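Local coordinates for alpha-1,3-glucanase (PDB 6K0P), which probably hydrolyses alpha-1,3-glucan as a family 87 glycoside hydrolase, its catalytic domain binding nigerose-type sugars on a beta-helical scaffold, at residues 480-485 against 510-515; 540-545 against 566-571. The protein carries 1 engineered substitution. One frame throughout, in Å; residues are numbered along the deposited sequence.

Contact 1. Residues 480-485 against 510-515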
loop_
_atom_site.group_PDB
_atom_site.type_symbol
_atom_site.label_atom_id
_atom_site.label_comp_id
_atom_site.label_asym_id
_atom_site.label_seq_id
_atom_site.Cartn_x
_atom_site.Cartn_y
_atom_site.Cartn_z
ATOM N N LYS A 480 13.692 9.928 11.944
ATOM C CA LYS A 480 13.519 10.153 13.369
ATOM C C LYS A 480 12.178 9.630 13.853
ATOM O O LYS A 480 11.187 9.626 13.115
ATOM C CB LYS A 480 13.709 11.628 13.741
ATOM C CG LYS A 480 12.771 12.604 13.068
ATOM C CD LYS A 480 13.060 14.027 13.559
ATOM C CE LYS A 480 12.276 15.071 12.787
ATOM N NZ LYS A 480 12.546 16.455 13.306
ATOM N N ASN A 481 12.170 9.178 15.112
ATOM C CA ASN A 481 10.955 8.745 15.807
ATOM C C ASN A 481 10.324 7.524 15.132
ATOM O O ASN A 481 9.165 7.531 14.717
ATOM C CB ASN A 481 9.970 9.909 15.958
ATOM C CG ASN A 481 10.606 11.097 16.645
ATOM O OD1 ASN A 481 11.185 10.955 17.717
ATOM N ND2 ASN A 481 10.533 12.268 16.019
ATOM N N VAL A 482 11.112 6.459 15.031
ATOM C CA VAL A 482 10.711 5.263 14.299
ATOM C C VAL A 482 10.787 4.056 15.217
ATOM O O VAL A 482 11.794 3.849 15.903
ATOM C CB VAL A 482 11.581 5.039 13.050
ATOM C CG1 VAL A 482 11.130 3.757 12.323
ATOM C CG2 VAL A 482 11.496 6.221 12.120
ATOM N N ASP A 483 9.740 3.245 15.205
ATOM C CA ASP A 483 9.745 1.953 15.872
ATOM C C ASP A 483 9.701 0.867 14.808
ATOM O O ASP A 483 8.778 0.837 13.983
ATOM C CB ASP A 483 8.564 1.831 16.827
ATOM C CG ASP A 483 8.671 2.797 17.976
ATOM O OD1 ASP A 483 9.733 2.812 18.623
ATOM O OD2 ASP A 483 7.720 3.569 18.208
ATOM N N ILE A 484 10.692 -0.016 14.829
ATOM C CA ILE A 484 10.819 -1.098 13.856
ATOM C C ILE A 484 10.660 -2.398 14.630
ATOM O O ILE A 484 11.527 -2.764 15.439
ATOM C CB ILE A 484 12.158 -1.041 13.112
ATOM C CG1 ILE A 484 12.207 0.216 12.238
ATOM C CG2 ILE A 484 12.357 -2.292 12.275
ATOM C CD1 ILE A 484 13.588 0.542 11.683
ATOM N N ASN A 485 9.548 -3.085 14.410
ATOM C CA ASN A 485 9.203 -4.265 15.191
ATOM C C ASN A 485 9.309 -5.502 14.318
ATOM O O ASN A 485 8.680 -5.565 13.257
ATOM C CB ASN A 485 7.784 -4.137 15.740
ATOM C CG ASN A 485 7.641 -2.959 16.668
ATOM O OD1 ASN A 485 8.406 -2.816 17.624
ATOM N ND2 ASN A 485 6.675 -2.096 16.383
ATOM N N GLU A 510 17.530 9.328 14.532
ATOM C CA GLU A 510 17.285 9.816 15.890
ATOM C C GLU A 510 16.035 9.169 16.472
ATOM O O GLU A 510 14.987 9.149 15.819
ATOM C CB GLU A 510 17.075 11.338 15.886
ATOM C CG GLU A 510 18.179 12.143 15.213
ATOM C CD GLU A 510 17.845 13.624 15.100
ATOM O OE1 GLU A 510 16.663 13.998 15.297
ATOM O OE2 GLU A 510 18.767 14.415 14.802
ATOM N N ASN A 511 16.120 8.686 17.713
ATOM C CA ASN A 511 14.963 8.148 18.438
ATOM C C ASN A 511 14.327 6.985 17.669
ATOM O O ASN A 511 13.189 7.060 17.199
ATOM C CB ASN A 511 13.904 9.222 18.724
ATOM C CG ASN A 511 14.456 10.400 19.486
ATOM O OD1 ASN A 511 15.365 10.255 20.299
ATOM N ND2 ASN A 511 13.895 11.579 19.239
ATOM N N VAL A 512 15.094 5.908 17.548
ATOM C CA VAL A 512 14.677 4.739 16.784
ATOM C C VAL A 512 14.838 3.512 17.668
ATOM O O VAL A 512 15.875 3.345 18.319
ATOM C CB VAL A 512 15.476 4.598 15.476
ATOM C CG1 VAL A 512 15.162 3.275 14.787
ATOM C CG2 VAL A 512 15.160 5.766 14.551
ATOM N N ASN A 513 13.814 2.663 17.696
ATOM C CA ASN A 513 13.857 1.385 18.391
ATOM C C ASN A 513 13.759 0.271 17.359
ATOM O O ASN A 513 12.862 0.290 16.505
ATOM C CB ASN A 513 12.706 1.278 19.392
ATOM C CG ASN A 513 12.801 2.315 20.478
ATOM O OD1 ASN A 513 13.827 2.427 21.147
ATOM N ND2 ASN A 513 11.747 3.104 20.642
ATOM N N ILE A 514 14.689 -0.674 17.418
ATOM C CA ILE A 514 14.723 -1.812 16.507
ATOM C C ILE A 514 14.583 -3.066 17.357
ATOM O O ILE A 514 15.516 -3.441 18.080
ATOM C CB ILE A 514 16.015 -1.845 15.682
ATOM C CG1 ILE A 514 16.137 -0.571 14.828
ATOM C CG2 ILE A 514 16.049 -3.098 14.806
ATOM C CD1 ILE A 514 17.567 -0.250 14.390
ATOM N N ASN A 515 13.428 -3.719 17.274
ATOM C CA ASN A 515 13.056 -4.770 18.217
ATOM C C ASN A 515 13.026 -6.123 17.526
ATOM O O ASN A 515 12.316 -6.303 16.532
ATOM C CB ASN A 515 11.689 -4.467 18.826
ATOM C CG ASN A 515 11.675 -3.155 19.568
ATOM O OD1 ASN A 515 12.548 -2.887 20.397
ATOM N ND2 ASN A 515 10.697 -2.308 19.257
HETATM O O HOH W 1 15.526 16.488 14.334
HETATM O O HOH W 2 11.002 5.601 18.482
HETATM O O HOH W 3 9.707 0.238 20.601
#
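Val482 and Ile484 lie directly beside Val512 and Ile514, in register on two successive parallel strands of the right-handed beta-helix. Backbone bonds set this register: Ile484 N donates to Asn513 O at 2.8 Å, and Ile484 O takes the N-H of Asn515.

On the buried face, like packs beside like. Val482 CB meets Val512 CG2 at 3.9 Å, and the CD1 tip of Ile484 lies 4.2 Å from Ile514 CG1. Leu492 touches both isoleucines from within the coil, and these branched side chains suit a strand lining that interior.

The other face carries rows of polar side chains, amide against carboxylate or amide. Asp483 OD1 receives Asn513 ND2 at 2.9 Å, met nearly along its C-O axis. Both CG atoms stand anti to the carbonyl carbon, and near-equal second torsions (chi2 -52° in Asp483) turn the flat groups alike, so they are almost coplanar, 3° apart. Asp483 OD2 pairs with Arg13 in a salt bridge. One step on, Asn485 OD1 takes Asn515 ND2, also at 2.9 Å, and Asp440 and Asn547 extend that row. At the corner Asn481 and Asn511 both adopt the left-handed backbone conformation that asparagine tolerates well. Asn511 ND2 reaches Asn481 OD1 at 3.2 Å, and their outer amide atoms go on to Asp435 and Asn543.

Lys480 and Glu510 run side by side, and a water bridges NZ and OE1, which are 5.2 Å apart.

Asn481, Asn485, Asn511 and Asn515 each donate one way and accept the other, so polar rows can pass from coil to coil while the opposite face remains hydrocarbon.

Contact 2. Residues 540-545 against 566-571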
loop_
_atom_site.group_PDB
_atom_site.type_symbol
_atom_site.label_atom_id
_atom_site.label_comp_id
_atom_site.label_asym_id
_atom_site.label_seq_id
_atom_site.Cartn_x
_atom_site.Cartn_y
_atom_site.Cartn_z
ATOM N N SER A 540 24.860 9.354 11.369
ATOM C CA SER A 540 24.839 9.639 12.797
ATOM C C SER A 540 23.637 8.966 13.444
ATOM O O SER A 540 22.564 8.871 12.841
ATOM C CB SER A 540 24.758 11.144 13.041
ATOM O OG SER A 540 25.875 11.806 12.475
ATOM N N PHE A 541 23.828 8.512 14.682
ATOM C CA PHE A 541 22.812 7.784 15.435
ATOM C C PHE A 541 22.688 8.400 16.817
ATOM O O PHE A 541 23.676 8.484 17.552
ATOM C CB PHE A 541 23.179 6.302 15.541
ATOM C CG PHE A 541 23.331 5.632 14.205
ATOM C CD1 PHE A 541 24.496 5.783 13.466
ATOM C CD2 PHE A 541 22.291 4.888 13.664
ATOM C CE1 PHE A 541 24.637 5.190 12.223
ATOM C CE2 PHE A 541 22.421 4.286 12.428
ATOM C CZ PHE A 541 23.592 4.438 11.697
ATOM N N THR A 542 21.481 8.835 17.163
ATOM C CA THR A 542 21.180 9.386 18.478
ATOM C C THR A 542 19.982 8.628 19.022
ATOM O O THR A 542 18.934 8.581 18.371
ATOM C CB THR A 542 20.837 10.871 18.363
ATOM O OG1 THR A 542 21.895 11.558 17.687
ATOM C CG2 THR A 542 20.628 11.486 19.746
ATOM N N ASN A 543 20.129 8.039 20.206
ATOM C CA ASN A 543 19.022 7.346 20.863
ATOM C C ASN A 543 18.448 6.243 19.973
ATOM O O ASN A 543 17.232 6.117 19.803
ATOM C CB ASN A 543 17.935 8.324 21.318
ATOM C CG ASN A 543 16.989 7.705 22.322
ATOM O OD1 ASN A 543 17.371 6.812 23.079
ATOM N ND2 ASN A 543 15.742 8.166 22.329
ATOM N N VAL A 544 19.338 5.439 19.400
ATOM C CA VAL A 544 18.948 4.294 18.583
ATOM C C VAL A 544 19.199 3.042 19.417
ATOM O O VAL A 544 20.345 2.728 19.764
ATOM C CB VAL A 544 19.695 4.263 17.244
ATOM C CG1 VAL A 544 19.322 3.003 16.457
ATOM C CG2 VAL A 544 19.371 5.520 16.422
ATOM N N LYS A 545 18.123 2.338 19.764
ATOM C CA LYS A 545 18.197 1.129 20.573
ATOM C C LYS A 545 17.988 -0.089 19.683
ATOM O O LYS A 545 17.044 -0.129 18.886
ATOM C CB LYS A 545 17.128 1.152 21.667
ATOM C CG LYS A 545 17.293 2.272 22.704
ATOM C CD LYS A 545 18.689 2.238 23.333
ATOM C CE LYS A 545 18.728 2.988 24.662
ATOM N NZ LYS A 545 18.532 4.450 24.501
ATOM N N THR A 566 28.638 7.321 13.460
ATOM C CA THR A 566 28.787 8.265 14.570
ATOM C C THR A 566 27.732 7.955 15.624
ATOM O O THR A 566 26.535 8.131 15.382
ATOM C CB THR A 566 28.665 9.708 14.087
ATOM O OG1 THR A 566 29.727 9.987 13.167
ATOM C CG2 THR A 566 28.757 10.677 15.268
ATOM N N ARG A 567 28.180 7.513 16.799
ATOM C CA ARG A 567 27.290 7.257 17.931
ATOM C C ARG A 567 27.266 8.529 18.769
ATOM O O ARG A 567 28.129 8.753 19.620
ATOM C CB ARG A 567 27.798 6.073 18.744
ATOM C CG ARG A 567 27.754 4.729 18.019
ATOM C CD ARG A 567 28.646 3.736 18.745
ATOM N NE ARG A 567 28.541 2.363 18.252
ATOM C CZ ARG A 567 29.170 1.901 17.174
ATOM N NH1 ARG A 567 29.940 2.699 16.440
ATOM N NH2 ARG A 567 29.020 0.636 16.815
ATOM N N VAL A 568 26.274 9.382 18.522
ATOM C CA VAL A 568 26.214 10.668 19.214
ATOM C C VAL A 568 25.977 10.462 20.706
ATOM O O VAL A 568 26.767 10.906 21.549
ATOM C CB VAL A 568 25.151 11.579 18.574
ATOM C CG1 VAL A 568 25.108 12.917 19.296
ATOM C CG2 VAL A 568 25.448 11.778 17.090
ATOM N N SER A 569 24.894 9.773 21.050
ATOM C CA SER A 569 24.515 9.496 22.427
ATOM C C SER A 569 23.342 8.529 22.400
ATOM O O SER A 569 22.647 8.400 21.384
ATOM C CB SER A 569 24.099 10.772 23.163
ATOM O OG SER A 569 22.942 11.348 22.572
ATOM N N GLY A 570 23.135 7.848 23.525
ATOM C CA GLY A 570 21.923 7.078 23.733
ATOM C C GLY A 570 21.807 5.787 22.953
ATOM O O GLY A 570 20.705 5.240 22.857
ATOM N N ASN A 571 22.900 5.271 22.397
ATOM C CA ASN A 571 22.864 4.029 21.636
ATOM C C ASN A 571 23.355 2.874 22.500
ATOM O O ASN A 571 24.338 3.012 23.236
ATOM C CB ASN A 571 23.723 4.137 20.370
ATOM C CG ASN A 571 23.372 5.356 19.526
ATOM O OD1 ASN A 571 22.271 5.454 18.984
ATOM N ND2 ASN A 571 24.311 6.293 19.409
#
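The last coil of the beta-helix closes here, where Phe541 and Val544 meet Asn571 near the end of the chain. Parallel pairing brings strand 563-569 in beside Ser540 and Phe541: Phe541 N donates to Thr566 O at 2.8 Å. The same carbonyl oxygen lies in the plane of the Phe541 ring at its edge, near CD1. Trp573 meets this ring edge-to-face and Val509 also touches Phe541, so a large aromatic side chain suits this buried place near the terminus.

Beyond the strand, Asn571 takes over. Its CG stands anti to the carbonyl carbon (chi1 -53°), and the amide then reaches two backbone groups of the neighbouring corner. ND2 donates to Phe541 O at 2.9 Å in a nearly straight bond, coming from above that carbonyl plane. Val568 N donates to the same oxygen, so two N-H groups grip it. On the other arm, OD1 accepts from Val544 N at 3.0 Å. An alanine here would probably leave Val544 N without this acceptor and Phe541 O with Val568 N as its one remaining partner across the contact.

Gly570 has positive phi, and a side-chain carbon there would crowd Asn543 CA, which explains the bare residue. Its carbonyl oxygen accepts from Lys545 NZ at 2.8 Å, the lysine chain bending at chi2 and again at chi4 (-67°) to bring the ammonium round. Asn543 N donates to Ser569 O, also at 2.8 Å. Nearby, Thr542 turns OG1 to Val568 CB, 3.4 Å away, a contact of hydroxyl with hydrocarbon.

One asparagine amide, offering a donor and an acceptor, thus adds to the backbone pairing at Phe541 O and stands in for it at Val544 N, and the ammonium group is likely to polarise the adjoining Gly570 carbonyl.

How the contacts relate
Contact 1 and contact 2 are neighbouring steps of the same solenoid, their centres 11 Å apart, with strand 512-515 of the first lying next to strand 544-547 of the second. Probable hydrogen bonds join them: Ile514 N to Lys545 O at 2.8 Å, and Val512 O to Lys545 N at 2.9 Å. The corner ladder is shared too, since Asn511 OD1 accepts from Asn543 ND2 and so carries the row of contact 1 into the coil that contact 2 covers. As for the sugar sites, strand 490-496, whose Leu492 packs under contact 1, also carries Gln495, which lines a glycan pocket; contact 2 lies farther out, at the C-terminal end.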